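Local coordinates for protein agglutinin (PDB 3DZW) that binds mannose-containing glycans, here alpha-1,3-linked mannobiose, as a daffodil agglutinin of the monocot mannose-binding lectin family, at residues F15-F23 against C86-V94; T43-H53 against V64-W73. All coordinates share one frame; numbering follows the deposited sequence.

Contact 1 of 2, residues F15-F23 against C86-V94; sequences FLNNGRYVF and CVLQKDRNV. With MAN (alpha-D-mannopyranose), chain C.
In the beta-prism II fold of this lectin, the hairpin 15-18/21-23 faces a mannose-binding turn: L88 at the end of strand 84-88 and R92 of the turn meet N18 and Y21. The N18 amide gives one straight bond, ND2 to L88 O, 3.0 Å at 172°, lying in its own amide plane but tilted from the carbonyl plane. With CG anti to the backbone N (chi1 -166°), N18 holds its amide out toward that carbonyl. L88 CD2 packs against both strands of the hairpin, 3.6 Å from L16 O and 4.0 Å from F23 CB. R92 lays its aliphatic chain over one face of Y21, a CH-pi contact with CG 3.5 Å from the ring centroid; its guanidinium, turned 74° from the ring, salt-bridges D35. V94 CG1 sits over a face of F23, nearer the rim. A water joins Y21 OH to K90 O. D91 OD1 takes Q89 NE2 on one face of its carboxylate and the N93 backbone N on the other, the latter bond forming an Asx turn, while D91 OD2 accepts from mannose O2 at 2.7 Å. N93 ND2 donates to O2 and Q89 NE2 to O3; with Y97 this makes the Gln-Asp-Asn-Tyr mannose site of monocot lectins.

Contact 2 of 2, residues T43-H53 against V64-W73; sequences TNTGGLDRRCH and VYSPRNNPIW. With MAN (alpha-D-mannopyranose), chain E.
H53 O is gripped from the neighbouring strand by Y65 N at 2.9 Å, and V64 CA adds a CH...O contact. H53 N returns a bond to Y65 O (3.1 Å), which makes H53 and Y65 an antiparallel hydrogen-bonded pair. Their rings lie on the same face of the sheet, planes 21° apart but slid so far that they barely overlap; H53 CE1 meets Y65 CB instead, at 3.5 Å. A water in the H53 ring plane links ND1 to S66 O. Here the long loop 43-53 enters strand 53-56 of a four-stranded beta-prism sheet and runs beside the 66-69 turn. C52 SG, in a disulfide with C29, packs 3.7 Å from I72 CD1. The D49 carboxylate meets CG and CD of the P67 ring. At the other end, T43 CG2 stands over the W73 indole, 3.6 Å from the five-membered ring's centroid and 8° off its normal. With OG1 between N and the carbonyl carbon (chi1 53°), T43 keeps this methyl for the ring and donates its hydroxyl to T45 OG1, itself bonded to C29 O. Y65 OH, also bonded to Q57, accepts a hydrogen bond from mannose O4 at 2.8 Å.

After strands 3-5 and 8-10 the chain forms the hairpin 15-23, whose partner, 86-94, arrives only after 62 intervening residues. Contact 1 thus closes a long loop and ties the sheet of strands 15-18 to 38-42 to the three-stranded sheet containing 84-88. Contact 2 falls entirely within that loop: 43-53 follows strand 38-42, leads into 53-56 and meets 64-73 after just ten residues, joining the crossover loop between the sheets of 38-42 and 53-56 to strands 62-65 and 71-74 of the latter. Strand 71-74 then gives way to 84-88. The two contacts lie on opposite sides of the chain's centre, their centres about 21 Å apart and nearest atoms about 7 Å apart, and each holds residues of a different mannose site.

Contact 1 of 2, residues F15-F23 against C86-V94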
loop_
_atom_site.group_PDB
_atom_site.type_symbol
_atom_site.label_atom_id
_atom_site.label_comp_id
_atom_site.label_asym_id
_atom_site.label_seq_id
_atom_site.Cartn_x
_atom_site.Cartn_y
_atom_site.Cartn_z
ATOM N N PHE A 15 5.260 -7.630 -11.761
ATOM C CA PHE A 15 3.932 -8.013 -11.356
ATOM C C PHE A 15 3.103 -6.936 -10.740
ATOM O O PHE A 15 3.597 -5.837 -10.412
ATOM C CB PHE A 15 4.114 -9.059 -10.242
ATOM C CG PHE A 15 4.924 -8.515 -9.037
ATOM C CD1 PHE A 15 6.331 -8.552 -9.043
ATOM C CD2 PHE A 15 4.277 -7.931 -7.935
ATOM C CE1 PHE A 15 7.069 -8.032 -7.966
ATOM C CE2 PHE A 15 5.016 -7.412 -6.856
ATOM C CZ PHE A 15 6.413 -7.469 -6.877
ATOM N N LEU A 16 1.811 -7.258 -10.575
ATOM C CA LEU A 16 0.872 -6.424 -9.873
ATOM C C LEU A 16 0.574 -7.178 -8.608
ATOM O O LEU A 16 0.627 -8.423 -8.602
ATOM C CB LEU A 16 -0.429 -6.216 -10.646
ATOM C CG LEU A 16 -0.398 -5.517 -11.999
ATOM C CD1 LEU A 16 -1.837 -5.403 -12.560
ATOM C CD2 LEU A 16 0.235 -4.164 -11.892
ATOM N N ASN A 17 0.294 -6.470 -7.518
ATOM C CA ASN A 17 -0.053 -7.141 -6.237
ATOM C C ASN A 17 -1.167 -6.427 -5.496
ATOM O O ASN A 17 -1.374 -5.212 -5.667
ATOM C CB ASN A 17 1.170 -7.305 -5.300
ATOM C CG ASN A 17 1.723 -5.976 -4.805
ATOM O OD1 ASN A 17 2.328 -5.221 -5.556
ATOM N ND2 ASN A 17 1.560 -5.719 -3.508
ATOM N N ASN A 18 -1.889 -7.180 -4.677
ATOM C CA ASN A 18 -2.975 -6.633 -3.892
ATOM C C ASN A 18 -3.287 -7.613 -2.776
ATOM O O ASN A 18 -3.958 -8.625 -2.985
ATOM C CB ASN A 18 -4.200 -6.360 -4.791
ATOM C CG ASN A 18 -5.253 -5.465 -4.119
ATOM O OD1 ASN A 18 -5.316 -5.357 -2.907
ATOM N ND2 ASN A 18 -6.092 -4.819 -4.945
ATOM N N GLY A 19 -2.754 -7.326 -1.589
ATOM C CA GLY A 19 -2.940 -8.194 -0.434
ATOM C C GLY A 19 -2.249 -9.527 -0.660
ATOM O O GLY A 19 -1.046 -9.581 -0.897
ATOM N N ARG A 20 -3.019 -10.601 -0.600
ATOM C CA ARG A 20 -2.479 -11.952 -0.799
ATOM C C ARG A 20 -2.464 -12.383 -2.288
ATOM O O ARG A 20 -2.059 -13.515 -2.601
ATOM C CB ARG A 20 -3.259 -12.978 0.064
ATOM C CG ARG A 20 -4.776 -13.048 -0.204
ATOM C CD ARG A 20 -5.481 -13.951 0.808
ATOM N NE ARG A 20 -5.124 -15.342 0.641
ATOM C CZ ARG A 20 -5.493 -16.325 1.459
ATOM N NH1 ARG A 20 -6.232 -16.073 2.545
ATOM N NH2 ARG A 20 -5.109 -17.568 1.202
ATOM N N TYR A 21 -2.866 -11.473 -3.200
ATOM C CA TYR A 21 -2.915 -11.795 -4.640
ATOM C C TYR A 21 -1.733 -11.207 -5.431
ATOM O O TYR A 21 -1.318 -10.059 -5.194
ATOM C CB TYR A 21 -4.241 -11.311 -5.267
ATOM C CG TYR A 21 -5.468 -11.641 -4.448
ATOM C CD1 TYR A 21 -5.683 -12.929 -3.967
ATOM C CD2 TYR A 21 -6.451 -10.679 -4.209
ATOM C CE1 TYR A 21 -6.820 -13.244 -3.215
ATOM C CE2 TYR A 21 -7.601 -10.988 -3.465
ATOM C CZ TYR A 21 -7.774 -12.274 -2.974
ATOM O OH TYR A 21 -8.892 -12.595 -2.243
ATOM N N VAL A 22 -1.195 -12.009 -6.364
ATOM C CA VAL A 22 -0.085 -11.601 -7.225
ATOM C C VAL A 22 -0.387 -12.007 -8.706
ATOM O O VAL A 22 -0.726 -13.166 -8.982
ATOM C CB VAL A 22 1.256 -12.202 -6.776
ATOM C CG1 VAL A 22 2.371 -11.833 -7.760
ATOM C CG2 VAL A 22 1.608 -11.738 -5.356
ATOM N N PHE A 23 -0.270 -11.032 -9.617
ATOM C CA PHE A 23 -0.505 -11.214 -11.062
ATOM C C PHE A 23 0.855 -10.959 -11.681
ATOM O O PHE A 23 1.295 -9.798 -11.791
ATOM C CB PHE A 23 -1.595 -10.257 -11.525
ATOM C CG PHE A 23 -2.057 -10.462 -12.956
ATOM C CD1 PHE A 23 -2.703 -11.633 -13.333
ATOM C CD2 PHE A 23 -1.935 -9.442 -13.896
ATOM C CE1 PHE A 23 -3.158 -11.811 -14.641
ATOM C CE2 PHE A 23 -2.403 -9.616 -15.211
ATOM C CZ PHE A 23 -3.008 -10.794 -15.574
ATOM N N CYS A 86 -5.733 -1.755 -16.407
ATOM C CA CYS A 86 -5.842 -3.185 -16.086
ATOM C C CYS A 86 -5.638 -3.232 -14.585
ATOM O O CYS A 86 -4.548 -2.912 -14.099
ATOM C CB CYS A 86 -4.804 -4.008 -16.791
ATOM S SG CYS A 86 -4.836 -5.805 -16.326
ATOM N N VAL A 87 -6.681 -3.628 -13.844
ATOM C CA VAL A 87 -6.647 -3.626 -12.386
ATOM C C VAL A 87 -6.738 -4.987 -11.702
ATOM O O VAL A 87 -7.618 -5.773 -12.015
ATOM C CB VAL A 87 -7.862 -2.785 -11.833
ATOM C CG1 VAL A 87 -7.817 -2.680 -10.301
ATOM C CG2 VAL A 87 -7.915 -1.393 -12.469
ATOM N N LEU A 88 -5.792 -5.257 -10.764
ATOM C CA LEU A 88 -5.826 -6.455 -9.919
ATOM C C LEU A 88 -6.617 -5.974 -8.730
ATOM O O LEU A 88 -6.096 -5.254 -7.870
ATOM C CB LEU A 88 -4.433 -6.934 -9.520
ATOM C CG LEU A 88 -4.356 -8.077 -8.467
ATOM C CD1 LEU A 88 -5.169 -9.298 -8.879
ATOM C CD2 LEU A 88 -2.899 -8.467 -8.183
ATOM N N GLN A 89 -7.894 -6.345 -8.696
ATOM C CA GLN A 89 -8.845 -5.858 -7.666
ATOM C C GLN A 89 -8.801 -6.546 -6.295
ATOM O O GLN A 89 -8.324 -7.668 -6.152
ATOM C CB GLN A 89 -10.286 -5.945 -8.238
ATOM C CG GLN A 89 -10.460 -5.159 -9.558
ATOM C CD GLN A 89 -11.886 -5.172 -10.110
ATOM O OE1 GLN A 89 -12.200 -4.425 -11.044
ATOM N NE2 GLN A 89 -12.752 -5.998 -9.531
ATOM N N LYS A 90 -9.338 -5.841 -5.295
ATOM C CA LYS A 90 -9.405 -6.349 -3.924
ATOM C C LYS A 90 -10.328 -7.597 -3.803
ATOM O O LYS A 90 -10.222 -8.356 -2.827
ATOM C CB LYS A 90 -9.865 -5.238 -2.958
ATOM C CG LYS A 90 -11.287 -4.700 -3.219
ATOM C CD LYS A 90 -11.611 -3.524 -2.302
ATOM C CE LYS A 90 -13.004 -2.976 -2.578
ATOM N NZ LYS A 90 -13.319 -1.772 -1.740
ATOM N N ASP A 91 -11.229 -7.800 -4.791
ATOM C CA ASP A 91 -12.135 -8.975 -4.787
ATOM C C ASP A 91 -11.531 -10.173 -5.562
ATOM O O ASP A 91 -12.211 -11.154 -5.800
ATOM C CB ASP A 91 -13.549 -8.626 -5.331
ATOM C CG ASP A 91 -13.565 -8.314 -6.849
ATOM O OD1 ASP A 91 -12.496 -8.221 -7.482
ATOM O OD2 ASP A 91 -14.674 -8.165 -7.393
ATOM N N ARG A 92 -10.246 -10.032 -5.972
ATOM C CA ARG A 92 -9.456 -11.093 -6.681
ATOM C C ARG A 92 -9.685 -11.176 -8.229
ATOM O O ARG A 92 -9.097 -12.023 -8.902
ATOM C CB ARG A 92 -9.671 -12.498 -6.021
ATOM C CG ARG A 92 -8.491 -13.467 -6.268
ATOM C CD ARG A 92 -8.671 -14.842 -5.606
ATOM N NE ARG A 92 -9.648 -15.667 -6.308
ATOM C CZ ARG A 92 -9.932 -16.936 -5.992
ATOM N NH1 ARG A 92 -9.307 -17.545 -4.983
ATOM N NH2 ARG A 92 -10.836 -17.601 -6.698
ATOM N N ASN A 93 -10.514 -10.297 -8.778
ATOM C CA ASN A 93 -10.754 -10.297 -10.193
ATOM C C ASN A 93 -9.702 -9.395 -10.846
ATOM O O ASN A 93 -9.201 -8.461 -10.206
ATOM C CB ASN A 93 -12.178 -9.790 -10.489
ATOM C CG ASN A 93 -12.781 -10.364 -11.825
ATOM O OD1 ASN A 93 -12.138 -11.139 -12.544
ATOM N ND2 ASN A 93 -14.036 -9.992 -12.111
ATOM N N VAL A 94 -9.333 -9.707 -12.098
ATOM C CA VAL A 94 -8.400 -8.891 -12.893
ATOM C C VAL A 94 -9.286 -8.357 -14.029
ATOM O O VAL A 94 -9.819 -9.147 -14.826
ATOM C CB VAL A 94 -7.220 -9.672 -13.411
ATOM C CG1 VAL A 94 -6.348 -8.792 -14.294
ATOM C CG2 VAL A 94 -6.396 -10.246 -12.242
HETATM C C1 MAN C . -17.486 -8.600 -11.016
HETATM C C2 MAN C . -16.642 -7.647 -10.181
HETATM C C3 MAN C . -16.558 -6.276 -10.857
HETATM C C4 MAN C . -16.061 -6.427 -12.281
HETATM C C5 MAN C . -16.903 -7.463 -13.038
HETATM C C6 MAN C . -16.358 -7.710 -14.439
HETATM O O2 MAN C . -15.342 -8.197 -9.993
HETATM O O3 MAN C . -15.694 -5.414 -10.136
HETATM O O4 MAN C . -16.107 -5.162 -12.939
HETATM O O5 MAN C . -16.938 -8.705 -12.316
HETATM O O6 MAN C . -17.216 -8.602 -15.137
HETATM O O HOH W 1 -10.973 -10.928 -2.002
#

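Contact 2 of 2, residues T43-H53 against V64-W73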
loop_
_atom_site.group_PDB
_atom_site.type_symbol
_atom_site.label_atom_id
_atom_site.label_comp_id
_atom_site.label_asym_id
_atom_site.label_seq_id
_atom_site.Cartn_x
_atom_site.Cartn_y
_atom_site.Cartn_z
ATOM N N THR A 43 -2.514 -17.755 -18.707
ATOM C CA THR A 43 -2.638 -17.695 -20.164
ATOM C C THR A 43 -2.272 -19.050 -20.801
ATOM O O THR A 43 -2.530 -19.273 -21.995
ATOM C CB THR A 43 -1.763 -16.587 -20.767
ATOM O OG1 THR A 43 -0.400 -16.728 -20.305
ATOM C CG2 THR A 43 -2.291 -15.212 -20.371
ATOM N N ASN A 44 -1.669 -19.945 -19.994
ATOM C CA ASN A 44 -1.272 -21.281 -20.445
ATOM C C ASN A 44 -0.284 -21.205 -21.596
ATOM O O ASN A 44 -0.390 -21.946 -22.578
ATOM C CB ASN A 44 -2.512 -22.101 -20.831
ATOM C CG ASN A 44 -3.525 -22.205 -19.688
ATOM O OD1 ASN A 44 -3.155 -22.292 -18.521
ATOM N ND2 ASN A 44 -4.798 -22.217 -20.030
ATOM N N THR A 45 0.680 -20.292 -21.461
ATOM C CA THR A 45 1.713 -20.073 -22.457
ATOM C C THR A 45 3.118 -20.343 -21.869
ATOM O O THR A 45 4.127 -19.819 -22.364
ATOM C CB THR A 45 1.636 -18.646 -23.026
ATOM O OG1 THR A 45 1.656 -17.692 -21.948
ATOM C CG2 THR A 45 0.357 -18.465 -23.821
ATOM N N GLY A 46 3.172 -21.167 -20.820
ATOM C CA GLY A 46 4.431 -21.521 -20.194
ATOM C C GLY A 46 5.227 -22.458 -21.097
ATOM O O GLY A 46 4.661 -23.349 -21.725
ATOM N N GLY A 47 6.534 -22.232 -21.181
ATOM C CA GLY A 47 7.417 -23.070 -22.009
ATOM C C GLY A 47 7.419 -22.758 -23.516
ATOM O O GLY A 47 8.166 -23.380 -24.270
ATOM N N LEU A 48 6.591 -21.800 -23.953
ATOM C CA LEU A 48 6.533 -21.430 -25.390
ATOM C C LEU A 48 7.785 -20.676 -25.822
ATOM O O LEU A 48 8.279 -20.871 -26.935
ATOM C CB LEU A 48 5.270 -20.605 -25.713
ATOM C CG LEU A 48 3.924 -21.361 -25.766
ATOM C CD1 LEU A 48 3.653 -22.151 -24.505
ATOM C CD2 LEU A 48 2.772 -20.383 -26.054
ATOM N N ASP A 49 8.293 -19.807 -24.944
ATOM C CA ASP A 49 9.486 -19.045 -25.229
ATOM C C ASP A 49 10.089 -18.573 -23.856
ATOM O O ASP A 49 9.611 -19.002 -22.795
ATOM C CB ASP A 49 9.168 -17.887 -26.177
ATOM C CG ASP A 49 10.408 -17.359 -26.915
ATOM O OD1 ASP A 49 11.537 -17.491 -26.388
ATOM O OD2 ASP A 49 10.241 -16.807 -28.022
ATOM N N ARG A 50 11.110 -17.704 -23.890
ATOM C CA ARG A 50 11.747 -17.231 -22.682
ATOM C C ARG A 50 11.725 -15.693 -22.639
ATOM O O ARG A 50 11.906 -15.038 -23.663
ATOM C CB ARG A 50 13.187 -17.715 -22.654
ATOM C CG ARG A 50 13.812 -17.885 -21.264
ATOM C CD ARG A 50 13.351 -19.221 -20.610
ATOM N NE ARG A 50 14.072 -19.517 -19.345
ATOM C CZ ARG A 50 13.608 -19.291 -18.101
ATOM N NH1 ARG A 50 12.399 -18.784 -17.899
ATOM N NH2 ARG A 50 14.364 -19.602 -17.050
ATOM N N ARG A 51 11.496 -15.131 -21.451
ATOM C CA ARG A 51 11.469 -13.645 -21.240
ATOM C C ARG A 51 10.467 -12.838 -22.138
ATOM O O ARG A 51 10.875 -12.027 -22.984
ATOM C CB ARG A 51 12.888 -13.048 -21.371
ATOM C CG ARG A 51 13.873 -13.571 -20.326
ATOM C CD ARG A 51 15.215 -12.841 -20.391
ATOM N NE ARG A 51 15.068 -11.390 -20.152
ATOM C CZ ARG A 51 15.017 -10.804 -18.939
ATOM N NH1 ARG A 51 14.884 -9.482 -18.852
ATOM N NH2 ARG A 51 15.091 -11.530 -17.813
ATOM N N CYS A 52 9.178 -13.073 -21.919
ATOM C CA CYS A 52 8.122 -12.371 -22.620
ATOM C C CYS A 52 7.733 -11.154 -21.792
ATOM O O CYS A 52 8.099 -11.072 -20.619
ATOM C CB CYS A 52 6.909 -13.269 -22.799
ATOM S SG CYS A 52 7.146 -14.720 -23.887
ATOM N N HIS A 53 7.001 -10.198 -22.393
ATOM C CA HIS A 53 6.536 -9.012 -21.642
ATOM C C HIS A 53 5.037 -8.786 -21.881
ATOM O O HIS A 53 4.497 -9.193 -22.913
ATOM C CB HIS A 53 7.349 -7.740 -21.986
ATOM C CG HIS A 53 7.070 -7.172 -23.349
ATOM N ND1 HIS A 53 7.760 -7.561 -24.475
ATOM C CD2 HIS A 53 6.192 -6.220 -23.757
ATOM C CE1 HIS A 53 7.315 -6.882 -25.520
ATOM N NE2 HIS A 53 6.361 -6.065 -25.110
ATOM N N VAL A 64 0.439 -10.268 -24.554
ATOM C CA VAL A 64 1.699 -10.858 -24.155
ATOM C C VAL A 64 2.535 -11.003 -25.434
ATOM O O VAL A 64 2.093 -11.653 -26.393
ATOM C CB VAL A 64 1.534 -12.220 -23.506
ATOM C CG1 VAL A 64 2.925 -12.872 -23.247
ATOM C CG2 VAL A 64 0.732 -12.110 -22.208
ATOM N N TYR A 65 3.727 -10.385 -25.452
ATOM C CA TYR A 65 4.637 -10.447 -26.622
ATOM C C TYR A 65 5.865 -11.316 -26.364
ATOM O O TYR A 65 6.408 -11.333 -25.259
ATOM C CB TYR A 65 5.093 -9.041 -27.044
ATOM C CG TYR A 65 4.034 -8.209 -27.736
ATOM C CD1 TYR A 65 3.807 -8.346 -29.099
ATOM C CD2 TYR A 65 3.278 -7.265 -27.032
ATOM C CE1 TYR A 65 2.843 -7.586 -29.757
ATOM C CE2 TYR A 65 2.305 -6.489 -27.682
ATOM C CZ TYR A 65 2.095 -6.663 -29.054
ATOM O OH TYR A 65 1.140 -5.913 -29.719
ATOM N N SER A 66 6.306 -12.025 -27.408
ATOM C CA SER A 66 7.472 -12.875 -27.335
ATOM C C SER A 66 8.725 -12.017 -27.408
ATOM O O SER A 66 8.632 -10.830 -27.708
ATOM C CB SER A 66 7.477 -13.849 -28.497
ATOM O OG SER A 66 7.726 -13.165 -29.716
ATOM N N PRO A 67 9.921 -12.608 -27.101
ATOM C CA PRO A 67 11.164 -11.835 -27.232
ATOM C C PRO A 67 11.381 -11.256 -28.675
ATOM O O PRO A 67 12.121 -10.277 -28.834
ATOM C CB PRO A 67 12.262 -12.852 -26.866
ATOM C CG PRO A 67 11.603 -14.177 -26.902
ATOM C CD PRO A 67 10.182 -13.951 -26.561
ATOM N N ARG A 68 10.757 -11.880 -29.704
ATOM C CA ARG A 68 10.844 -11.360 -31.100
ATOM C C ARG A 68 9.665 -10.399 -31.441
ATOM O O ARG A 68 9.404 -10.115 -32.619
ATOM C CB ARG A 68 10.953 -12.491 -32.162
ATOM C CG ARG A 68 12.342 -13.178 -32.234
ATOM C CD ARG A 68 12.535 -14.262 -31.226
ATOM N NE ARG A 68 11.771 -15.466 -31.588
ATOM C CZ ARG A 68 12.183 -16.399 -32.473
ATOM N NH1 ARG A 68 13.356 -16.271 -33.122
ATOM N NH2 ARG A 68 11.412 -17.458 -32.726
ATOM N N ASN A 69 8.967 -9.917 -30.397
ATOM C CA ASN A 69 7.851 -8.959 -30.537
ATOM C C ASN A 69 6.633 -9.480 -31.336
ATOM O O ASN A 69 5.986 -8.722 -32.072
ATOM C CB ASN A 69 8.374 -7.623 -31.132
ATOM C CG ASN A 69 9.487 -6.987 -30.270
ATOM O OD1 ASN A 69 10.409 -6.368 -30.796
ATOM N ND2 ASN A 69 9.401 -7.165 -28.950
ATOM N N ASN A 70 6.336 -10.775 -31.179
ATOM C CA ASN A 70 5.190 -11.396 -31.813
ATOM C C ASN A 70 4.178 -11.714 -30.731
ATOM O O ASN A 70 4.553 -12.243 -29.676
ATOM C CB ASN A 70 5.584 -12.678 -32.538
ATOM C CG ASN A 70 6.563 -12.436 -33.708
ATOM O OD1 ASN A 70 7.470 -13.232 -33.932
ATOM N ND2 ASN A 70 6.374 -11.336 -34.440
ATOM N N PRO A 71 2.881 -11.378 -30.960
ATOM C CA PRO A 71 1.888 -11.702 -29.923
ATOM C C PRO A 71 1.691 -13.203 -29.729
ATOM O O PRO A 71 1.679 -13.950 -30.708
ATOM C CB PRO A 71 0.585 -11.077 -30.466
ATOM C CG PRO A 71 0.985 -10.203 -31.587
ATOM C CD PRO A 71 2.271 -10.699 -32.115
ATOM N N ILE A 72 1.580 -13.639 -28.470
ATOM C CA ILE A 72 1.326 -15.072 -28.154
ATOM C C ILE A 72 0.004 -15.248 -27.349
ATOM O O ILE A 72 -0.440 -16.369 -27.127
ATOM C CB ILE A 72 2.526 -15.761 -27.428
ATOM C CG1 ILE A 72 2.778 -15.149 -26.040
ATOM C CG2 ILE A 72 3.780 -15.690 -28.300
ATOM C CD1 ILE A 72 3.897 -15.837 -25.264
ATOM N N TRP A 73 -0.593 -14.118 -26.924
ATOM C CA TRP A 73 -1.858 -14.103 -26.195
ATOM C C TRP A 73 -2.384 -12.689 -26.152
ATOM O O TRP A 73 -1.600 -11.730 -26.069
ATOM C CB TRP A 73 -1.702 -14.622 -24.755
ATOM C CG TRP A 73 -3.043 -14.665 -23.981
ATOM C CD1 TRP A 73 -3.889 -15.732 -23.871
ATOM C CD2 TRP A 73 -3.668 -13.581 -23.257
ATOM N NE1 TRP A 73 -4.995 -15.390 -23.115
ATOM C CE2 TRP A 73 -4.885 -14.078 -22.727
ATOM C CE3 TRP A 73 -3.318 -12.244 -23.004
ATOM C CZ2 TRP A 73 -5.752 -13.283 -21.955
ATOM C CZ3 TRP A 73 -4.184 -11.456 -22.236
ATOM C CH2 TRP A 73 -5.385 -11.984 -21.723
HETATM C C1 MAN E . -4.789 -6.064 -32.175
HETATM C C2 MAN E . -3.737 -4.890 -31.908
HETATM C C3 MAN E . -2.293 -5.319 -32.078
HETATM C C4 MAN E . -2.033 -6.645 -31.365
HETATM C C5 MAN E . -2.979 -7.758 -31.855
HETATM C C6 MAN E . -2.762 -9.043 -31.078
HETATM O O1 MAN E . -5.604 -6.011 -33.451
HETATM O O2 MAN E . -3.939 -4.432 -30.602
HETATM O O3 MAN E . -1.448 -4.322 -31.536
HETATM O O4 MAN E . -0.693 -7.050 -31.572
HETATM O O5 MAN E . -4.351 -7.425 -31.696
HETATM O O6 MAN E . -3.773 -9.980 -31.427
HETATM O O HOH W 2 9.672 -9.283 -25.134
#